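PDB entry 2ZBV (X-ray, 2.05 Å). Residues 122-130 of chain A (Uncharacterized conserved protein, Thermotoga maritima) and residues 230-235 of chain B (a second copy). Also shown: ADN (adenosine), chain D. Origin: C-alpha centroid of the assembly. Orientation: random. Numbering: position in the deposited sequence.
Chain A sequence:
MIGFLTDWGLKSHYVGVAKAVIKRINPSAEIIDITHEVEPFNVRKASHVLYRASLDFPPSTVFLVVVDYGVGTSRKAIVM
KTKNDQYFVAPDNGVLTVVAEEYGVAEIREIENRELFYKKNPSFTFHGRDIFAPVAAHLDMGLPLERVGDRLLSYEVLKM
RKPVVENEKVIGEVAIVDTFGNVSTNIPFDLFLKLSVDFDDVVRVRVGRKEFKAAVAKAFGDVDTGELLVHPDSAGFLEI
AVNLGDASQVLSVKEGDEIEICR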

# COMPACT_ATOMS: atom_id res chain seq x y z
N PRO A 122 -15.38 9.42 -21.98
CA PRO A 122 -14.49 9.45 -20.82
C PRO A 122 -14.81 10.58 -19.84
O PRO A 122 -15.23 11.66 -20.25
N SER A 123 -14.62 10.32 -18.55
CA SER A 123 -14.84 11.34 -17.53
C SER A 123 -13.86 12.46 -17.86
O SER A 123 -12.84 12.21 -18.50
N PHE A 124 -14.16 13.68 -17.44
CA PHE A 124 -13.27 14.79 -17.73
C PHE A 124 -12.00 14.78 -16.91
O PHE A 124 -10.96 15.25 -17.36
N THR A 125 -12.07 14.23 -15.70
CA THR A 125 -10.90 14.25 -14.82
C THR A 125 -10.29 12.92 -14.38
O THR A 125 -9.50 12.90 -13.43
N PHE A 126 -10.64 11.82 -15.04
CA PHE A 126 -10.06 10.52 -14.67
C PHE A 126 -9.72 9.69 -15.91
O PHE A 126 -10.18 8.56 -16.07
N HIS A 127 -8.91 10.27 -16.80
CA HIS A 127 -8.50 9.57 -18.01
C HIS A 127 -7.67 8.34 -17.62
O HIS A 127 -7.57 7.38 -18.38
N GLY A 128 -7.10 8.37 -16.41
CA GLY A 128 -6.32 7.23 -15.95
C GLY A 128 -7.14 5.95 -16.01
O GLY A 128 -6.63 4.89 -16.37
N ARG A 129 -8.42 6.04 -15.67
CA ARG A 129 -9.32 4.88 -15.68
C ARG A 129 -9.99 4.65 -17.04
O ARG A 129 -10.11 3.51 -17.51
N ASP A 130 -10.42 5.74 -17.66
CA ASP A 130 -11.16 5.66 -18.92
C ASP A 130 -10.38 5.56 -20.21
O ASP A 130 -10.93 5.10 -21.22
N VAL B 230 -15.87 23.74 -9.43
CA VAL B 230 -16.92 22.79 -9.09
C VAL B 230 -17.07 21.96 -10.36
O VAL B 230 -17.22 22.52 -11.45
N HIS B 231 -17.01 20.64 -10.23
CA HIS B 231 -17.11 19.78 -11.40
C HIS B 231 -17.60 18.38 -11.02
O HIS B 231 -17.72 18.06 -9.85
N PRO B 232 -17.89 17.54 -12.03
CA PRO B 232 -18.36 16.19 -11.71
C PRO B 232 -17.14 15.29 -11.52
O PRO B 232 -16.23 15.31 -12.35
N ASP B 233 -17.10 14.52 -10.44
CA ASP B 233 -15.96 13.63 -10.27
C ASP B 233 -16.19 12.37 -11.11
O ASP B 233 -17.22 12.24 -11.77
N SER B 234 -15.23 11.46 -11.08
CA SER B 234 -15.30 10.23 -11.88
C SER B 234 -16.45 9.28 -11.58
O SER B 234 -16.59 8.25 -12.23
N ALA B 235 -17.27 9.62 -10.59
CA ALA B 235 -18.41 8.79 -10.24
C ALA B 235 -19.72 9.54 -10.53
O ALA B 235 -20.81 9.01 -10.34

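One backbone carbonyl takes both hydrogen bonds that cross this contact. Ser B234 O accepts from Arg A129 NH1 at 2.9 Å and from Arg A129 NH2 at 3.1 Å. The carbonyl lies near the guanidinium plane, at its edge, so both nitrogens can reach it. The CA-to-CB bond of Arg A129 points toward the chain B stretch, with chi1 t, chi2 t and chi3 p.

Asp A130 holds the arginine from within its own chain. Arg A129 NE forms a salt bridge with Asp A130 OD1 at 2.7 Å, and Arg A129 NH2 donates to Asp A130 OD2 at 3.2 Å. Asp A130 is an m rotamer and does not contact the chain B stretch. Asp A130 OD2 also accepts from Ser A123 N at 2.8 Å and from Ser A123 OG at 2.7 Å. This ties the loop to the start of the helix.

Ser B234 has the largest area covered in this contact. Its side chain is a p rotamer, and its CA-to-CB bond points toward the chain A stretch. Ser B234 CB sits 3.4 Å from Phe A126 CD2, at the edge of the ring. Phe A126 is a t rotamer at the N-cap position. Ser A123, also p, adds a looser contact, with Ser A123 CB 4.4 Å from Ser B234 CA.

Further along, the CA-to-CB bonds of Thr A125 and His B231 point toward each other's stretch, both with chi1 p. Thr A125 OG1 lies 3.5 Å from His B231 CE1, at the edge of the imidazole. The contact buries His B231 ND1, which has no polar partner in the model. Phe A124, an m rotamer, is directed sideways. Phe A124 CD2 meets Pro B232 CG at 4.1 Å, an apolar contact at the ring edge.

The adenosine binds the backbone here: ADN O5' donates to Thr A125 O at 2.7 Å. The CA-to-CB bonds of Asp B233 and Ala B235 point away from the chain A stretch.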

# COMPACT_ATOMS: atom_id res chain seq x y z
CB PRO A 122 -13.11 9.65 -21.45
CG PRO A 122 -13.26 9.00 -22.80
CD PRO A 122 -14.62 9.47 -23.23
CB SER A 123 -14.52 10.78 -16.14
OG SER A 123 -13.15 10.38 -16.07
CB PHE A 124 -13.97 16.14 -17.49
CG PHE A 124 -15.23 16.32 -18.28
CD1 PHE A 124 -15.23 16.17 -19.66
CD2 PHE A 124 -16.42 16.66 -17.64
CE1 PHE A 124 -16.40 16.36 -20.40
CE2 PHE A 124 -17.59 16.85 -18.36
CZ PHE A 124 -17.59 16.70 -19.74
CB THR A 125 -11.21 15.11 -13.57
OG1 THR A 125 -12.32 14.55 -12.87
CG2 THR A 125 -11.56 16.54 -13.98
CB PHE A 126 -11.03 9.74 -13.76
CG PHE A 126 -10.37 8.61 -12.99
CD1 PHE A 126 -8.98 8.48 -12.95
CD2 PHE A 126 -11.14 7.70 -12.28
CE1 PHE A 126 -8.37 7.44 -12.22
CE2 PHE A 126 -10.55 6.66 -11.55
CZ PHE A 126 -9.16 6.54 -11.52
CB HIS A 127 -7.68 10.50 -18.91
CG HIS A 127 -8.50 11.55 -19.60
ND1 HIS A 127 -9.85 11.71 -19.38
CD2 HIS A 127 -8.16 12.49 -20.51
CE1 HIS A 127 -10.31 12.71 -20.11
NE2 HIS A 127 -9.30 13.20 -20.81
CB ARG A 129 -10.44 5.04 -14.64
CG ARG A 129 -11.54 3.98 -14.72
CD ARG A 129 -12.81 4.39 -13.96
NE ARG A 129 -13.48 5.53 -14.59
CZ ARG A 129 -14.41 6.28 -14.00
NH1 ARG A 129 -14.79 6.03 -12.76
NH2 ARG A 129 -14.94 7.30 -14.66
CB ASP A 130 -12.13 6.85 -19.01
CG ASP A 130 -13.06 6.92 -17.82
OD1 ASP A 130 -13.36 5.86 -17.24
OD2 ASP A 130 -13.50 8.04 -17.47
CB VAL B 230 -18.25 23.52 -8.77
CG1 VAL B 230 -19.40 22.52 -8.74
CG2 VAL B 230 -18.15 24.25 -7.43
CB HIS B 231 -15.72 19.65 -12.05
CG HIS B 231 -14.77 18.83 -11.24
ND1 HIS B 231 -14.17 17.69 -11.72
CD2 HIS B 231 -14.38 18.94 -9.94
CE1 HIS B 231 -13.45 17.13 -10.76
NE2 HIS B 231 -13.57 17.86 -9.67
CB PRO B 232 -19.17 15.82 -12.94
CG PRO B 232 -18.37 16.45 -14.04
CD PRO B 232 -17.99 17.81 -13.47
CB ASP B 233 -15.72 13.29 -8.79
CG ASP B 233 -16.85 12.51 -8.15
OD1 ASP B 233 -17.67 11.91 -8.87
OD2 ASP B 233 -16.89 12.48 -6.91
CB SER B 234 -13.98 9.47 -11.77
OG SER B 234 -13.78 9.01 -10.45
CB ALA B 235 -18.34 8.38 -8.77
O5' ADN D . -7.05 11.78 -13.49
C5' ADN D . -6.06 11.51 -12.48
C4' ADN D . -5.19 12.75 -12.29
O4' ADN D . -5.95 13.90 -11.82
C3' ADN D . -4.07 12.53 -11.24
O3' ADN D . -2.88 12.04 -11.86
C2' ADN D . -3.91 13.93 -10.61
O2' ADN D . -2.60 14.46 -10.83
C1' ADN D . -4.97 14.81 -11.27
N9 ADN D . -5.59 15.69 -10.26
C8 ADN D . -6.39 15.29 -9.21
N7 ADN D . -6.77 16.31 -8.51
C5 ADN D . -6.24 17.43 -9.05
C6 ADN D . -6.29 18.82 -8.73
N6 ADN D . -7.01 19.27 -7.63
N1 ADN D . -5.61 19.69 -9.51
C2 ADN D . -4.90 19.28 -10.58
N3 ADN D . -4.83 17.98 -10.92
C4 ADN D . -5.47 17.05 -10.19